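Local coordinates for protein acyl-CoA thioesterase II (Mycobacterium avium subsp. paratuberculosis, PDB 4R9Z) that probably hydrolyses fatty acyl-CoA thioesters to free fatty acids and coenzyme A, using a chain built as a double hot-dog, at residues Trp158-Thr163 with Trp177-Gly182; Thr202-Ala207 with Val267-Tyr272; Trp235-Arg240 with Thr255-Thr260. All blocks are in the same frame, centred on the assembly; numbering follows the deposited sequence.

Contact 1 of 3, residues Trp158-Thr163 with Trp177-Gly182; sequences WFERRT and WWRPDG
A salt-bridge network of Glu160, Arg179 and Arg162 spans this strand pair, with a second carboxylate, Asp181, close to Glu160; Arg162 and Arg179, on the same face as Glu160, would offset some of the repulsion. The setting is the margin of a hot-dog sheet: strand 159-163, outermost in its chain, runs antiparallel to strand 176-180. Glu160 and Arg179 lie side by side, and Arg179 NE makes a weak, bent hydrogen bond of 3.1 Å to Glu160 OE2 within a salt bridge. Carboxylate and guanidinium planes are 52° apart, so the groups do not mate flat. Arg162 joins through a long contact of charges alone, its NH2 3.9 Å from Glu160 OE1, which stands well out of the guanidinium plane.

Trp178 carries the apolar half of the contact. The edge of its indole takes Phe159 CB, with CE3 3.8 Å from that carbon, while CZ3 reaches Trp158 CZ3 at 4.0 Å and the two rings cross obliquely. Phe159 CD2 in turn sits over the centre of the Trp158 ring. Met198 of helix 188-201 packs on all three aromatic residues.

Reciprocal backbone bonds join Arg162 to Trp177 and Glu160 to Arg179. Just before the first strand begins and just after the second ends, Asp181, centre of an inverse gamma turn, gives a nearly straight bond (172°) from its N to Trp158 O, 2.8 Å long.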
loop_
_atom_site.group_PDB
_atom_site.type_symbol
_atom_site.label_atom_id
_atom_site.label_comp_id
_atom_site.label_asym_id
_atom_site.label_seq_id
_atom_site.Cartn_x
_atom_site.Cartn_y
_atom_site.Cartn_z
ATOM N N TRP B 158 10.930 22.920 -3.966
ATOM C CA TRP B 158 12.224 22.481 -3.441
ATOM C C TRP B 158 12.970 21.522 -4.361
ATOM O O TRP B 158 14.061 21.065 -4.017
ATOM C CB TRP B 158 12.078 21.828 -2.068
ATOM C CG TRP B 158 11.133 20.676 -2.022
ATOM C CD1 TRP B 158 9.776 20.739 -1.953
ATOM C CD2 TRP B 158 11.471 19.281 -2.043
ATOM N NE1 TRP B 158 9.244 19.473 -1.926
ATOM C CE2 TRP B 158 10.263 18.560 -1.980
ATOM C CE3 TRP B 158 12.675 18.575 -2.110
ATOM C CZ2 TRP B 158 10.224 17.169 -1.980
ATOM C CZ3 TRP B 158 12.633 17.191 -2.111
ATOM C CH2 TRP B 158 11.417 16.503 -2.048
ATOM N N PHE B 159 12.383 21.170 -5.499
ATOM C CA PHE B 159 13.069 20.251 -6.406
ATOM C C PHE B 159 13.016 20.698 -7.866
ATOM O O PHE B 159 12.029 21.287 -8.311
ATOM C CB PHE B 159 12.486 18.840 -6.271
ATOM C CG PHE B 159 11.010 18.771 -6.524
ATOM C CD1 PHE B 159 10.523 18.569 -7.803
ATOM C CD2 PHE B 159 10.111 18.921 -5.484
ATOM C CE1 PHE B 159 9.166 18.516 -8.041
ATOM C CE2 PHE B 159 8.752 18.866 -5.714
ATOM C CZ PHE B 159 8.278 18.662 -6.994
ATOM N N GLU B 160 14.080 20.402 -8.609
ATOM C CA GLU B 160 14.094 20.628 -10.051
ATOM C C GLU B 160 13.481 19.427 -10.753
ATOM O O GLU B 160 13.449 18.329 -10.198
ATOM C CB GLU B 160 15.517 20.867 -10.569
ATOM C CG GLU B 160 16.260 22.025 -9.919
ATOM C CD GLU B 160 17.678 22.172 -10.448
ATOM O OE1 GLU B 160 17.833 22.443 -11.658
ATOM O OE2 GLU B 160 18.634 22.025 -9.654
ATOM N N ARG B 161 13.035 19.621 -11.990
ATOM C CA ARG B 161 12.365 18.546 -12.705
ATOM C C ARG B 161 12.437 18.675 -14.219
ATOM O O ARG B 161 12.279 19.760 -14.773
ATOM C CB ARG B 161 10.899 18.495 -12.288
ATOM C CG ARG B 161 10.244 19.861 -12.253
ATOM C CD ARG B 161 8.857 19.796 -11.657
ATOM N NE ARG B 161 7.958 18.987 -12.471
ATOM C CZ ARG B 161 6.717 18.677 -12.113
ATOM N NH1 ARG B 161 6.237 19.111 -10.956
ATOM N NH2 ARG B 161 5.961 17.936 -12.910
ATOM N N ARG B 162 12.625 17.545 -14.884
ATOM C CA ARG B 162 12.558 17.502 -16.334
ATOM C C ARG B 162 11.532 16.455 -16.731
ATOM O O ARG B 162 11.760 15.260 -16.552
ATOM C CB ARG B 162 13.914 17.150 -16.945
ATOM C CG ARG B 162 15.046 18.108 -16.631
ATOM C CD ARG B 162 14.765 19.514 -17.111
ATOM N NE ARG B 162 15.729 20.452 -16.545
ATOM C CZ ARG B 162 15.409 21.473 -15.758
ATOM N NH1 ARG B 162 14.141 21.709 -15.449
ATOM N NH2 ARG B 162 16.360 22.266 -15.289
ATOM N N THR B 163 10.413 16.890 -17.293
ATOM C CA THR B 163 9.409 15.930 -17.711
ATOM C C THR B 163 9.855 15.402 -19.072
ATOM O O THR B 163 9.925 16.138 -20.055
ATOM C CB THR B 163 7.989 16.548 -17.742
ATOM O OG1 THR B 163 7.093 15.663 -18.426
ATOM C CG2 THR B 163 7.988 17.904 -18.437
ATOM N N TRP B 177 12.705 13.380 -14.774
ATOM C CA TRP B 177 13.942 13.492 -14.020
ATOM C C TRP B 177 13.699 14.495 -12.912
ATOM O O TRP B 177 13.059 15.518 -13.132
ATOM C CB TRP B 177 15.107 13.964 -14.887
ATOM C CG TRP B 177 15.634 12.960 -15.853
ATOM C CD1 TRP B 177 15.482 12.968 -17.208
ATOM C CD2 TRP B 177 16.396 11.791 -15.541
ATOM N NE1 TRP B 177 16.113 11.882 -17.761
ATOM C CE2 TRP B 177 16.680 11.140 -16.757
ATOM C CE3 TRP B 177 16.870 11.233 -14.350
ATOM C CZ2 TRP B 177 17.411 9.959 -16.817
ATOM C CZ3 TRP B 177 17.597 10.061 -14.412
ATOM C CH2 TRP B 177 17.864 9.441 -15.636
ATOM N N TRP B 178 14.211 14.217 -11.722
ATOM C CA TRP B 178 14.102 15.186 -10.646
ATOM C C TRP B 178 15.318 15.114 -9.737
ATOM O O TRP B 178 15.965 14.067 -9.607
ATOM C CB TRP B 178 12.820 14.964 -9.836
ATOM C CG TRP B 178 12.947 13.892 -8.806
ATOM C CD1 TRP B 178 12.841 12.544 -8.999
ATOM C CD2 TRP B 178 13.221 14.079 -7.414
ATOM N NE1 TRP B 178 13.027 11.882 -7.810
ATOM C CE2 TRP B 178 13.264 12.802 -6.823
ATOM C CE3 TRP B 178 13.433 15.205 -6.611
ATOM C CZ2 TRP B 178 13.510 12.619 -5.462
ATOM C CZ3 TRP B 178 13.676 15.022 -5.265
ATOM C CH2 TRP B 178 13.713 13.737 -4.703
ATOM N N ARG B 179 15.638 16.252 -9.135
ATOM C CA ARG B 179 16.626 16.311 -8.076
ATOM C C ARG B 179 16.251 17.454 -7.146
ATOM O O ARG B 179 15.555 18.383 -7.560
ATOM C CB ARG B 179 18.030 16.507 -8.651
ATOM C CG ARG B 179 18.258 17.881 -9.263
ATOM C CD ARG B 179 19.670 18.008 -9.811
ATOM N NE ARG B 179 19.878 19.279 -10.498
ATOM C CZ ARG B 179 21.057 19.706 -10.935
ATOM N NH1 ARG B 179 22.139 18.960 -10.758
ATOM N NH2 ARG B 179 21.155 20.876 -11.549
ATOM N N PRO B 180 16.701 17.392 -5.885
ATOM C CA PRO B 180 16.409 18.517 -4.992
ATOM C C PRO B 180 17.201 19.753 -5.408
ATOM O O PRO B 180 18.355 19.634 -5.825
ATOM C CB PRO B 180 16.846 18.007 -3.613
ATOM C CG PRO B 180 16.948 16.517 -3.753
ATOM C CD PRO B 180 17.292 16.244 -5.178
ATOM N N ASP B 181 16.589 20.924 -5.277
ATOM C CA ASP B 181 17.242 22.169 -5.658
ATOM C C ASP B 181 18.035 22.721 -4.472
ATOM O O ASP B 181 17.579 23.628 -3.769
ATOM C CB ASP B 181 16.214 23.193 -6.148
ATOM C CG ASP B 181 16.861 24.415 -6.779
ATOM O OD1 ASP B 181 18.011 24.298 -7.258
ATOM O OD2 ASP B 181 16.225 25.490 -6.795
ATOM N N GLY B 182 19.220 22.162 -4.251
ATOM C CA GLY B 182 19.995 22.450 -3.057
ATOM C C GLY B 182 20.664 21.193 -2.536
ATOM O O GLY B 182 20.428 20.096 -3.048
#

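Contact 2 of 3, residues Thr202-Ala207 with Val267-Tyr272; sequences TLTEPA and VKQEMY
Gln269 is stretched to full length, CG anti to the backbone N and chi2 near 180° (-179°), so that its amide stands well out from strand 263-272 toward segment 202-207. Met271, two residues on, takes another route: CG lies between the backbone N and the carbonyl carbon (chi1 67°), and a bend at chi3 (77°) turns CE aside toward the carbonyl of Leu203. Gln269 thereby ends beside Leu203, and Met271 against Thr204 and Ala207 of helix 204-211. Leu203 slides past Gln269 in the opposite direction, its CB 3.6 Å from Gln269 NE2 and its CD2 3.9 Å from Gln269 CB. The same CD2 extends to Val267 CG1 at 4.0 Å, so one leucine covers two successive inward-facing residues of the strand.

The element involved is the hot-dog in its usual form, an antiparallel sheet curled about a central helix, here 188-201, with the shorter helix 204-211 following at once. Gln269 ties sheet and central helix together: its NE2 is hydrogen-bonded to Ala200 O near the C-terminal end of that helix, and more weakly to His222 ND1. That grip fixes the buried amide while its flank rests on Leu203.

Met271 meets the helix start from the sheet side. Its SD lies 3.6 Å from Ala207 CB and 4.2 Å from Thr204 CA, residues three apart that share one side of the helix, and its CE comes within 3.7 Å of Leu203 O. The two segments are held together here by van der Waals packing. Lys268, Glu270 and Tyr272 point from the strand's other face, where Glu270 OE1 is hydrogen-bonded to Ser61 OG of the second subunit and the Tyr272 ring meets Phe89 of that subunit edge-to-face.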
loop_
_atom_site.group_PDB
_atom_site.type_symbol
_atom_site.label_atom_id
_atom_site.label_comp_id
_atom_site.label_asym_id
_atom_site.label_seq_id
_atom_site.Cartn_x
_atom_site.Cartn_y
_atom_site.Cartn_z
ATOM N N THR B 202 4.059 14.542 -6.923
ATOM C CA THR B 202 4.176 14.571 -8.381
ATOM C C THR B 202 3.254 13.573 -9.062
ATOM O O THR B 202 3.223 13.473 -10.286
ATOM C CB THR B 202 5.608 14.288 -8.838
ATOM O OG1 THR B 202 6.036 13.015 -8.340
ATOM C CG2 THR B 202 6.532 15.375 -8.346
ATOM N N LEU B 203 2.528 12.815 -8.276
ATOM C CA LEU B 203 1.803 11.685 -8.783
ATOM C C LEU B 203 0.367 11.943 -9.156
ATOM O O LEU B 203 -0.303 11.071 -9.599
ATOM C CB LEU B 203 1.902 10.534 -7.818
ATOM C CG LEU B 203 2.064 9.206 -8.482
ATOM C CD1 LEU B 203 3.178 9.278 -9.464
ATOM C CD2 LEU B 203 2.334 8.125 -7.476
ATOM N N THR B 204 -0.097 13.135 -8.930
ATOM C CA THR B 204 -1.355 13.538 -9.455
ATOM C C THR B 204 -1.451 13.625 -10.951
ATOM O O THR B 204 -2.470 13.314 -11.495
ATOM C CB THR B 204 -1.720 14.894 -8.935
ATOM O OG1 THR B 204 -0.540 15.698 -8.883
ATOM C CG2 THR B 204 -2.276 14.736 -7.594
ATOM N N GLU B 205 -0.412 14.109 -11.619
ATOM C CA GLU B 205 -0.551 14.506 -13.004
ATOM C C GLU B 205 -0.926 13.383 -13.912
ATOM O O GLU B 205 -1.762 13.608 -14.759
ATOM C CB GLU B 205 0.661 15.297 -13.540
ATOM C CG GLU B 205 1.004 15.154 -15.042
ATOM C CD GLU B 205 -0.018 15.701 -16.052
ATOM O OE1 GLU B 205 -0.983 16.362 -15.686
ATOM O OE2 GLU B 205 0.171 15.495 -17.253
ATOM N N PRO B 206 -0.293 12.147 -13.713
ATOM C CA PRO B 206 -0.753 11.125 -14.664
ATOM C C PRO B 206 -2.260 10.888 -14.584
ATOM O O PRO B 206 -2.890 10.697 -15.585
ATOM C CB PRO B 206 0.025 9.876 -14.296
ATOM C CG PRO B 206 0.551 10.099 -12.983
ATOM C CD PRO B 206 0.870 11.519 -12.932
ATOM N N ALA B 207 -2.824 10.880 -13.399
ATOM C CA ALA B 207 -4.249 10.738 -13.208
ATOM C C ALA B 207 -5.060 11.882 -13.723
ATOM O O ALA B 207 -6.105 11.694 -14.270
ATOM C CB ALA B 207 -4.543 10.512 -11.748
ATOM N N VAL B 267 5.975 2.665 -5.744
ATOM C CA VAL B 267 4.974 3.578 -5.188
ATOM C C VAL B 267 3.576 3.323 -5.746
ATOM O O VAL B 267 3.418 3.012 -6.927
ATOM C CB VAL B 267 5.347 5.056 -5.471
ATOM C CG1 VAL B 267 4.375 5.994 -4.788
ATOM C CG2 VAL B 267 6.757 5.357 -5.007
ATOM N N LYS B 268 2.564 3.444 -4.890
ATOM C CA LYS B 268 1.173 3.401 -5.330
ATOM C C LYS B 268 0.358 4.479 -4.625
ATOM O O LYS B 268 0.544 4.723 -3.437
ATOM C CB LYS B 268 0.557 2.028 -5.069
ATOM C CG LYS B 268 -0.716 1.773 -5.861
ATOM C CD LYS B 268 -0.405 1.399 -7.300
ATOM C CE LYS B 268 0.083 -0.034 -7.405
ATOM N NZ LYS B 268 0.452 -0.386 -8.807
ATOM N N GLN B 269 -0.551 5.118 -5.355
ATOM C CA GLN B 269 -1.351 6.192 -4.784
ATOM C C GLN B 269 -2.793 6.155 -5.279
ATOM O O GLN B 269 -3.053 5.994 -6.471
ATOM C CB GLN B 269 -0.730 7.552 -5.110
ATOM C CG GLN B 269 -1.481 8.734 -4.513
ATOM C CD GLN B 269 -0.852 10.065 -4.866
ATOM O OE1 GLN B 269 -1.516 10.956 -5.394
ATOM N NE2 GLN B 269 0.437 10.207 -4.581
ATOM N N GLU B 270 -3.729 6.329 -4.354
ATOM C CA GLU B 270 -5.139 6.384 -4.701
ATOM C C GLU B 270 -5.651 7.784 -4.404
ATOM O O GLU B 270 -5.370 8.342 -3.341
ATOM C CB GLU B 270 -5.928 5.325 -3.925
ATOM C CG GLU B 270 -7.400 5.213 -4.298
ATOM C CD GLU B 270 -8.116 4.128 -3.508
ATOM O OE1 GLU B 270 -7.892 4.038 -2.279
ATOM O OE2 GLU B 270 -8.897 3.361 -4.116
ATOM N N MET B 271 -6.377 8.365 -5.353
ATOM C CA MET B 271 -6.884 9.717 -5.168
ATOM C C MET B 271 -8.352 9.851 -5.569
ATOM O O MET B 271 -8.841 9.133 -6.444
ATOM C CB MET B 271 -6.028 10.715 -5.951
ATOM C CG MET B 271 -6.103 10.581 -7.458
ATOM S SD MET B 271 -4.624 11.237 -8.261
ATOM C CE MET B 271 -3.454 9.916 -7.958
ATOM N N TYR B 272 -9.038 10.779 -4.909
ATOM C CA TYR B 272 -10.466 11.018 -5.094
ATOM C C TYR B 272 -10.755 12.199 -6.025
ATOM O O TYR B 272 -10.198 13.285 -5.856
ATOM C CB TYR B 272 -11.123 11.254 -3.734
ATOM C CG TYR B 272 -12.595 11.612 -3.770
ATOM C CD1 TYR B 272 -13.536 10.736 -4.294
ATOM C CD2 TYR B 272 -13.046 12.820 -3.238
ATOM C CE1 TYR B 272 -14.885 11.061 -4.308
ATOM C CE2 TYR B 272 -14.390 13.153 -3.247
ATOM C CZ TYR B 272 -15.305 12.273 -3.783
ATOM O OH TYR B 272 -16.643 12.599 -3.794
#

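Contact 3 of 3, residues Trp235-Arg240 with Thr255-Thr260; sequences WLFYDR and TMFNRT
A beta hairpin of the hot-dog sheet, strand 236-246 returning as strand 249-258, is joined here by four backbone hydrogen bonds. Phe237 and Phe257 form one reciprocal pair, Asp239 and Thr255 the next; Phe257 N to Phe237 O measures 2.7 Å, and all four donors lie in their acceptors' carbonyl planes.

Between these pairs Tyr238 faces Met256. The methionine is extended to SD and then bends (chi3 -60°), which sets CE over the Tyr238 ring, 3.8 Å from its centroid and 16° off the normal. This is a Met-aromatic contact made by the methyl as a CH-pi interaction, since SD itself stands obliquely at 5.3 Å from the centroid. Arg240 CG lies over the opposite ring face, also offset toward the rim; the phenol OH is hydrogen-bonded to Ser199 O. Met256 SD also touches Leu236 CD1 at 3.9 Å.

On the other side of the hairpin, Phe237 and Phe257 lie alongside one another, CD1 to CD1 3.9 Å. Farther along that side a water bridges Asp239 OD2 and Thr255 OG1, while Asp239 OD1 pairs with Arg173.

The hairpin lies between strand 176-180, next to 236-246, and strand 263-272, next to 249-258, with helix 188-201 laid across the Tyr238 and Met256 side through Val195, Met198 and Ser199.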
loop_
_atom_site.group_PDB
_atom_site.type_symbol
_atom_site.label_atom_id
_atom_site.label_comp_id
_atom_site.label_asym_id
_atom_site.label_seq_id
_atom_site.Cartn_x
_atom_site.Cartn_y
_atom_site.Cartn_z
ATOM N N TRP B 235 20.530 13.456 -10.410
ATOM C CA TRP B 235 19.137 13.343 -10.841
ATOM C C TRP B 235 18.545 11.969 -10.539
ATOM O O TRP B 235 19.265 10.966 -10.471
ATOM C CB TRP B 235 19.009 13.640 -12.336
ATOM C CG TRP B 235 19.306 15.060 -12.690
ATOM C CD1 TRP B 235 20.531 15.598 -12.965
ATOM C CD2 TRP B 235 18.363 16.132 -12.801
ATOM N NE1 TRP B 235 20.408 16.938 -13.245
ATOM C CE2 TRP B 235 19.088 17.291 -13.151
ATOM C CE3 TRP B 235 16.979 16.226 -12.640
ATOM C CZ2 TRP B 235 18.475 18.526 -13.342
ATOM C CZ3 TRP B 235 16.370 17.456 -12.828
ATOM C CH2 TRP B 235 17.120 18.589 -13.176
ATOM N N LEU B 236 17.223 11.932 -10.386
ATOM C CA LEU B 236 16.505 10.685 -10.147
ATOM C C LEU B 236 15.405 10.488 -11.183
ATOM O O LEU B 236 14.703 11.435 -11.542
ATOM C CB LEU B 236 15.889 10.666 -8.747
ATOM C CG LEU B 236 16.800 10.611 -7.523
ATOM C CD1 LEU B 236 15.978 10.266 -6.299
ATOM C CD2 LEU B 236 17.907 9.602 -7.731
ATOM N N PHE B 237 15.252 9.251 -11.644
ATOM C CA PHE B 237 14.209 8.902 -12.603
ATOM C C PHE B 237 12.941 8.470 -11.874
ATOM O O PHE B 237 12.958 7.500 -11.118
ATOM C CB PHE B 237 14.692 7.782 -13.524
ATOM C CG PHE B 237 13.789 7.515 -14.699
ATOM C CD1 PHE B 237 12.728 6.629 -14.592
ATOM C CD2 PHE B 237 14.018 8.126 -15.921
ATOM C CE1 PHE B 237 11.901 6.376 -15.676
ATOM C CE2 PHE B 237 13.198 7.869 -17.007
ATOM C CZ PHE B 237 12.139 6.998 -16.884
ATOM N N TYR B 238 11.842 9.179 -12.108
ATOM C CA TYR B 238 10.572 8.807 -11.494
ATOM C C TYR B 238 9.547 8.446 -12.553
ATOM O O TYR B 238 8.876 9.315 -13.110
ATOM C CB TYR B 238 10.042 9.939 -10.614
ATOM C CG TYR B 238 8.923 9.526 -9.685
ATOM C CD1 TYR B 238 8.805 8.212 -9.252
ATOM C CD2 TYR B 238 8.001 10.457 -9.212
ATOM C CE1 TYR B 238 7.789 7.830 -8.392
ATOM C CE2 TYR B 238 6.982 10.086 -8.348
ATOM C CZ TYR B 238 6.884 8.771 -7.943
ATOM O OH TYR B 238 5.875 8.392 -7.085
ATOM N N ASP B 239 9.417 7.150 -12.805
ATOM C CA ASP B 239 8.431 6.639 -13.741
ATOM C C ASP B 239 7.045 6.732 -13.114
ATOM O O ASP B 239 6.833 6.259 -12.005
ATOM C CB ASP B 239 8.767 5.194 -14.114
ATOM C CG ASP B 239 8.250 4.809 -15.479
ATOM O OD1 ASP B 239 7.707 5.690 -16.177
ATOM O OD2 ASP B 239 8.405 3.627 -15.857
ATOM N N ARG B 240 6.109 7.350 -13.830
ATOM C CA ARG B 240 4.764 7.592 -13.308
ATOM C C ARG B 240 3.702 7.144 -14.299
ATOM O O ARG B 240 3.850 7.335 -15.505
ATOM C CB ARG B 240 4.556 9.077 -13.000
ATOM C CG ARG B 240 5.615 9.716 -12.118
ATOM C CD ARG B 240 5.353 11.216 -11.936
ATOM N NE ARG B 240 5.452 11.955 -13.191
ATOM C CZ ARG B 240 5.185 13.253 -13.326
ATOM N NH1 ARG B 240 4.802 13.973 -12.280
ATOM N NH2 ARG B 240 5.306 13.835 -14.512
ATOM N N THR B 255 7.755 4.217 -9.963
ATOM C CA THR B 255 9.013 3.551 -9.677
ATOM C C THR B 255 10.117 4.584 -9.795
ATOM O O THR B 255 10.223 5.278 -10.803
ATOM C CB THR B 255 9.285 2.380 -10.628
ATOM O OG1 THR B 255 8.527 2.557 -11.830
ATOM C CG2 THR B 255 8.886 1.068 -9.987
ATOM N N MET B 256 10.931 4.693 -8.756
ATOM C CA MET B 256 11.984 5.690 -8.737
ATOM C C MET B 256 13.350 5.030 -8.835
ATOM O O MET B 256 13.596 4.004 -8.201
ATOM C CB MET B 256 11.891 6.528 -7.468
ATOM C CG MET B 256 12.748 7.763 -7.480
ATOM S SD MET B 256 12.429 8.744 -6.013
ATOM C CE MET B 256 10.682 9.074 -6.210
ATOM N N PHE B 257 14.237 5.627 -9.627
ATOM C CA PHE B 257 15.585 5.093 -9.820
ATOM C C PHE B 257 16.661 6.140 -9.544
ATOM O O PHE B 257 16.448 7.336 -9.761
ATOM C CB PHE B 257 15.777 4.578 -11.249
ATOM C CG PHE B 257 14.837 3.480 -11.653
ATOM C CD1 PHE B 257 13.576 3.773 -12.149
ATOM C CD2 PHE B 257 15.231 2.155 -11.579
ATOM C CE1 PHE B 257 12.716 2.759 -12.543
ATOM C CE2 PHE B 257 14.376 1.135 -11.971
ATOM C CZ PHE B 257 13.117 1.440 -12.454
ATOM N N ASN B 258 17.818 5.685 -9.071
ATOM C CA ASN B 258 19.020 6.515 -9.108
ATOM C C ASN B 258 19.497 6.629 -10.548
ATOM O O ASN B 258 19.208 5.751 -11.361
ATOM C CB ASN B 258 20.134 5.935 -8.230
ATOM C CG ASN B 258 19.871 6.112 -6.750
ATOM O OD1 ASN B 258 19.303 7.116 -6.321
ATOM N ND2 ASN B 258 20.292 5.135 -5.957
ATOM N N ARG B 259 20.222 7.700 -10.866
ATOM C CA ARG B 259 20.763 7.878 -12.213
ATOM C C ARG B 259 21.592 6.671 -12.637
ATOM O O ARG B 259 21.693 6.365 -13.821
ATOM C CB ARG B 259 21.605 9.152 -12.299
ATOM C CG ARG B 259 22.083 9.480 -13.711
ATOM C CD ARG B 259 22.562 10.921 -13.828
ATOM N NE ARG B 259 22.739 11.335 -15.219
ATOM C CZ ARG B 259 22.900 12.596 -15.608
ATOM N NH1 ARG B 259 22.899 13.574 -14.711
ATOM N NH2 ARG B 259 23.059 12.885 -16.893
ATOM N N THR B 260 22.164 5.976 -11.661
ATOM C CA THR B 260 22.913 4.754 -11.928
ATOM C C THR B 260 21.994 3.632 -12.409
ATOM O O THR B 260 22.450 2.655 -13.007
ATOM C CB THR B 260 23.668 4.274 -10.678
ATOM O OG1 THR B 260 22.732 3.939 -9.645
ATOM C CG2 THR B 260 24.613 5.360 -10.183
HETATM O O HOH W 1 23.284 16.670 -14.894
HETATM O O HOH W 2 9.557 2.005 -14.364
#

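In the fold
Read from the N terminus, contact 1 comes first, closing the short loop 164-176 and pairing the outermost strand 159-163 with its neighbour 176-180 before helix 188-201 begins. Contact 2 opens just after that helix and closes only at the last strand, 263-272; contact 3, the hairpin, is nested inside this long loop. Contacts 1 and 3 are stitched through neighbouring strands 176-180 and 236-246, where Trp178 O and Leu236 N are probably hydrogen-bonded. Thr202 touches both other contacts: its CG2 packs on Phe159 CZ of contact 1, and its O receives a weak hydrogen bond from Arg240 NH1 of contact 3. Together the three tie sheet margin, hairpin and last strand around one central helix.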